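Local coordinates for hypothetical protein (Giardia lamblia, PDB 3I3F), which is of unknown function but belongs to the endoribonuclease L-PSP family of the YjgF-like clan and binds pentanoic acid in the crystal, at residues Val19-Gln31 / Tyr40-Thr52. Sequence-based numbering, arbitrary orientation. Where two conformers were deposited one is given.
With LEA (pentanoic acid), chain F.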
loop_
_atom_site.group_PDB
_atom_site.type_symbol
_atom_site.label_atom_id
_atom_site.label_comp_id
_atom_site.label_asym_id
_atom_site.label_seq_id
_atom_site.Cartn_x
_atom_site.Cartn_y
_atom_site.Cartn_z
ATOM N N VAL A 19 8.141 4.044 19.327
ATOM C CA VAL A 19 6.794 4.077 19.881
ATOM C C VAL A 19 6.586 5.412 20.584
ATOM O O VAL A 19 7.257 5.711 21.574
ATOM C CB VAL A 19 6.546 2.929 20.881
ATOM C CG1 VAL A 19 5.117 2.990 21.420
ATOM C CG2 VAL A 19 6.807 1.584 20.225
ATOM N N CYS A 20 5.676 6.221 20.051
ATOM C CA CYS A 20 5.276 7.454 20.705
ATOM C C CYS A 20 4.421 7.094 21.918
ATOM O O CYS A 20 3.376 6.459 21.766
ATOM C CB CYS A 20 4.478 8.332 19.745
ATOM S SG CYS A 20 3.854 9.843 20.495
ATOM N N PRO A 21 4.858 7.491 23.126
ATOM C CA PRO A 21 4.115 7.099 24.326
ATOM C C PRO A 21 2.708 7.703 24.457
ATOM O O PRO A 21 1.936 7.230 25.288
ATOM C CB PRO A 21 5.016 7.572 25.475
ATOM C CG PRO A 21 5.873 8.619 24.899
ATOM C CD PRO A 21 6.058 8.284 23.453
ATOM N N ASP A 22 2.387 8.717 23.647
ATOM C CA ASP A 22 1.072 9.365 23.700
ATOM C C ASP A 22 0.114 8.813 22.641
ATOM O O ASP A 22 -0.996 9.325 22.472
ATOM C CB ASP A 22 1.217 10.882 23.534
ATOM C CG ASP A 22 -0.038 11.639 23.946
ATOM O OD1 ASP A 22 -0.795 11.126 24.797
ATOM O OD2 ASP A 22 -0.270 12.746 23.415
ATOM N N VAL A 23 0.533 7.767 21.929
ATOM C CA VAL A 23 -0.309 7.137 20.914
ATOM C C VAL A 23 -0.414 5.636 21.180
ATOM O O VAL A 23 0.582 4.983 21.506
ATOM C CB VAL A 23 0.235 7.387 19.488
ATOM C CG1 VAL A 23 -0.642 6.701 18.442
ATOM C CG2 VAL A 23 0.325 8.886 19.210
ATOM N N VAL A 24 -1.624 5.100 21.043
ATOM C CA VAL A 24 -1.878 3.678 21.254
ATOM C C VAL A 24 -0.929 2.805 20.424
ATOM O O VAL A 24 -0.622 3.114 19.269
ATOM C CB VAL A 24 -3.354 3.312 20.938
ATOM C CG1 VAL A 24 -3.672 3.520 19.459
ATOM C CG2 VAL A 24 -3.661 1.883 21.360
ATOM N N LYS A 25 -0.463 1.724 21.042
ATOM C CA LYS A 25 0.465 0.785 20.425
ATOM C C LYS A 25 -0.198 -0.591 20.410
ATOM O O LYS A 25 -0.694 -1.049 21.438
ATOM C CB LYS A 25 1.771 0.752 21.229
ATOM C CG LYS A 25 2.789 -0.300 20.792
ATOM C CD LYS A 25 3.303 -0.042 19.390
ATOM C CE LYS A 25 4.404 -1.021 19.008
ATOM N NZ LYS A 25 3.906 -2.417 18.867
ATOM N N PHE A 26 -0.216 -1.232 19.243
ATOM C CA PHE A 26 -0.821 -2.555 19.090
ATOM C C PHE A 26 0.266 -3.626 19.034
ATOM O O PHE A 26 1.295 -3.439 18.383
ATOM C CB PHE A 26 -1.694 -2.603 17.833
ATOM C CG PHE A 26 -2.720 -1.505 17.768
ATOM C CD1 PHE A 26 -3.784 -1.480 18.657
ATOM C CD2 PHE A 26 -2.616 -0.490 16.825
ATOM C CE1 PHE A 26 -4.733 -0.462 18.607
ATOM C CE2 PHE A 26 -3.558 0.530 16.767
ATOM C CZ PHE A 26 -4.616 0.543 17.659
ATOM N N GLU A 27 0.019 -4.748 19.712
ATOM C CA GLU A 27 1.007 -5.824 19.873
ATOM C C GLU A 27 1.668 -6.269 18.572
ATOM O O GLU A 27 2.884 -6.456 18.523
ATOM C CB GLU A 27 0.356 -7.050 20.533
ATOM C CG GLU A 27 1.320 -8.229 20.722
ATOM C CD GLU A 27 0.695 -9.425 21.419
ATOM O OE1 GLU A 27 -0.542 -9.579 21.376
ATOM O OE2 GLU A 27 1.457 -10.225 22.002
ATOM N N ASN A 28 0.863 -6.456 17.531
ATOM C CA ASN A 28 1.350 -7.017 16.267
ATOM C C ASN A 28 1.910 -5.978 15.301
ATOM O O ASN A 28 2.425 -6.340 14.243
ATOM C CB ASN A 28 0.223 -7.773 15.556
ATOM C CG ASN A 28 -0.374 -8.880 16.403
ATOM O OD1 ASN A 28 0.336 -9.580 17.127
ATOM N ND2 ASN A 28 -1.688 -9.050 16.307
ATOM N N VAL A 29 1.815 -4.701 15.663
ATOM C CA VAL A 29 1.971 -3.610 14.708
ATOM C C VAL A 29 3.073 -2.634 15.102
ATOM O O VAL A 29 2.987 -1.967 16.134
ATOM C CB VAL A 29 0.644 -2.827 14.578
ATOM C CG1 VAL A 29 0.740 -1.764 13.486
ATOM C CG2 VAL A 29 -0.511 -3.778 14.306
ATOM N N GLY A 30 4.111 -2.549 14.272
ATOM C CA GLY A 30 5.102 -1.491 14.410
ATOM C C GLY A 30 4.397 -0.163 14.220
ATOM O O GLY A 30 3.690 0.035 13.233
ATOM N N GLN A 31 4.562 0.737 15.180
ATOM C CA GLN A 31 3.865 2.017 15.149
ATOM C C GLN A 31 4.562 2.993 14.201
ATOM O O GLN A 31 3.916 3.661 13.392
ATOM C CB GLN A 31 3.808 2.602 16.560
ATOM C CG GLN A 31 2.791 3.711 16.747
ATOM C CD GLN A 31 3.038 4.481 18.022
ATOM O OE1 GLN A 31 4.051 5.164 18.146
ATOM N NE2 GLN A 31 2.123 4.364 18.984
ATOM N N TYR A 40 7.889 5.712 8.184
ATOM C CA TYR A 40 6.752 4.864 7.832
ATOM C C TYR A 40 5.926 4.644 9.090
ATOM O O TYR A 40 6.481 4.527 10.180
ATOM C CB TYR A 40 7.234 3.508 7.308
ATOM C CG TYR A 40 7.959 3.582 5.985
ATOM C CD1 TYR A 40 7.327 3.214 4.804
ATOM C CD2 TYR A 40 9.277 4.027 5.915
ATOM C CE1 TYR A 40 7.985 3.284 3.585
ATOM C CE2 TYR A 40 9.945 4.105 4.699
ATOM C CZ TYR A 40 9.291 3.729 3.539
ATOM O OH TYR A 40 9.935 3.795 2.324
ATOM N N LEU A 41 4.604 4.588 8.945
ATOM C CA LEU A 41 3.724 4.308 10.079
ATOM C C LEU A 41 2.945 3.016 9.880
ATOM O O LEU A 41 2.539 2.685 8.764
ATOM C CB LEU A 41 2.722 5.444 10.295
ATOM C CG LEU A 41 3.254 6.857 10.531
ATOM C CD1 LEU A 41 2.094 7.787 10.846
ATOM C CD2 LEU A 41 4.273 6.895 11.657
ATOM N N GLY A 42 2.718 2.298 10.977
ATOM C CA GLY A 42 1.750 1.211 10.985
ATOM C C GLY A 42 0.349 1.782 10.875
ATOM O O GLY A 42 0.154 2.999 10.972
ATOM N N GLY A 43 -0.631 0.910 10.670
ATOM C CA GLY A 43 -2.018 1.341 10.521
ATOM C C GLY A 43 -2.468 2.208 11.681
ATOM O O GLY A 43 -2.173 1.903 12.840
ATOM N N SER A 44 -3.153 3.304 11.360
ATOM C CA SER A 44 -3.673 4.228 12.364
ATOM C C SER A 44 -5.194 4.186 12.368
ATOM O O SER A 44 -5.823 4.166 11.307
ATOM C CB SER A 44 -3.193 5.650 12.083
ATOM O OG SER A 44 -1.781 5.733 12.177
ATOM N N VAL A 45 -5.773 4.177 13.564
ATOM C CA VAL A 45 -7.215 4.086 13.740
ATOM C C VAL A 45 -7.651 5.033 14.854
ATOM O O VAL A 45 -6.811 5.609 15.553
ATOM C CB VAL A 45 -7.639 2.636 14.061
ATOM C CG1 VAL A 45 -7.320 1.719 12.880
ATOM C CG2 VAL A 45 -6.955 2.144 15.333
ATOM N N GLY A 46 -8.962 5.189 15.014
ATOM C CA GLY A 46 -9.521 6.188 15.925
ATOM C C GLY A 46 -9.586 5.767 17.381
ATOM O O GLY A 46 -10.621 5.924 18.029
ATOM N N ILE A 47 -8.472 5.248 17.895
ATOM C CA ILE A 47 -8.362 4.796 19.279
ATOM C C ILE A 47 -7.395 5.721 20.009
ATOM O O ILE A 47 -6.310 6.014 19.500
ATOM C CB ILE A 47 -7.858 3.339 19.337
ATOM C CG1 ILE A 47 -8.885 2.404 18.687
ATOM C CG2 ILE A 47 -7.586 2.915 20.780
ATOM C CD1 ILE A 47 -8.414 0.974 18.528
ATOM N N ASP A 48 -7.791 6.192 21.191
ATOM C CA ASP A 48 -6.951 7.112 21.964
ATOM C C ASP A 48 -5.952 6.333 22.823
ATOM O O ASP A 48 -5.954 5.100 22.818
ATOM C CB ASP A 48 -7.800 8.097 22.793
ATOM C CG ASP A 48 -8.670 7.417 23.842
ATOM O OD1 ASP A 48 -8.309 6.331 24.336
ATOM O OD2 ASP A 48 -9.728 7.994 24.177
ATOM N N LYS A 49 -5.093 7.053 23.542
ATOM C CA LYS A 49 -4.021 6.427 24.325
ATOM C C LYS A 49 -4.547 5.460 25.393
ATOM O O LYS A 49 -3.901 4.453 25.690
ATOM C CB LYS A 49 -3.123 7.502 24.954
ATOM C CG LYS A 49 -2.090 6.992 25.958
ATOM C CD LYS A 49 -1.118 5.985 25.360
ATOM C CE LYS A 49 -0.276 5.353 26.456
ATOM N NZ LYS A 49 0.757 4.430 25.923
ATOM N N SER A 50 -5.720 5.755 25.954
ATOM C CA SER A 50 -6.333 4.878 26.957
ATOM C C SER A 50 -6.861 3.567 26.363
ATOM O O SER A 50 -7.250 2.669 27.106
ATOM C CB SER A 50 -7.467 5.600 27.695
ATOM O OG SER A 50 -8.621 5.734 26.882
ATOM N N GLY A 51 -6.879 3.465 25.033
ATOM C CA GLY A 51 -7.339 2.259 24.345
ATOM C C GLY A 51 -8.813 2.301 23.983
ATOM O O GLY A 51 -9.388 1.285 23.596
ATOM N N THR A 52 -9.422 3.480 24.101
ATOM C CA THR A 52 -10.842 3.656 23.821
ATOM C C THR A 52 -11.061 4.010 22.353
ATOM O O THR A 52 -10.494 4.983 21.853
ATOM C CB THR A 52 -11.448 4.772 24.697
ATOM O OG1 THR A 52 -11.299 4.429 26.081
ATOM C CG2 THR A 52 -12.925 4.967 24.382
HETATM C C2 LEA F . -3.175 -4.746 12.180
HETATM O O2 LEA F . -2.274 -4.658 11.316
HETATM C C3 LEA F . -3.659 -3.515 12.912
HETATM C C4 LEA F . -3.050 -2.232 12.346
HETATM C C5 LEA F . -3.512 -0.968 13.071
HETATM C C6 LEA F . -4.726 -1.173 13.954
HETATM O O1 LEA F . -3.704 -5.836 12.481
HETATM O O HOH W 1 2.423 4.183 23.359
HETATM O O HOH W 2 1.311 3.433 23.567
HETATM O O HOH W 3 -3.818 6.869 20.531
HETATM O O HOH W 4 1.119 3.945 13.586
#
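Phe26 turns its side chain to the loop that follows strand 38-41. Its CB bond points toward that loop, and CG stands anti to the carbonyl carbon (chi1 -53°). Ligand C6 of pentanoic acid comes obliquely to the ring, 3.5 Å from Phe26 CE2, and also meets CD2. At the far end, CZ lies 3.7 Å from Val45 CG2, a contact oblique to the ring. CZ and CE1 both touch Ile47 CD1, which sits at the ring edge near its plane. Ile47 CG2 turns instead to the two methyls of Val24. Val29 adds a second wall to the ligand: its CG2 lies 3.5 Å from ligand C3, while CG1 reaches Gly42 CA.

The chain belongs to the endoribonuclease L-PSP family of the YjgF-like clan, whose trimers commonly carry pockets at subunit interfaces. The pocket here is consistent with that: Arg118 of the second subunit and Gln126 of the same chain hydrogen-bond to the acid, and the aliphatic tail runs in among Phe26, Val29, Gly43 and Val45.

Next to the pocket, Gly42 N gives a hydrogen bond of 3.0 Å to Gln31 O, from above the carbonyl plane. Water 4 donates to both Gln31 O and Gly42 O. The Gln31 amide bonds within its own loop, while the side chain packs on Cys71 of helix 56-74. OE1 takes Cys20 N on a lone pair at 2.7 Å, and NE2 gives to Val24 O, so the amide is held at both ends.

At the outer end, Lys49 bends at chi2 (60°) and lies along residues 21-23. CB meets Asp22 O, CG, CD and CE pass Pro21 O in turn, and NZ makes a weak bond of 3.1 Å to Pro21 O. Water also joins NZ to Val23 O. The Asp22 carboxylate pairs with Lys70 of helix 56-74 instead.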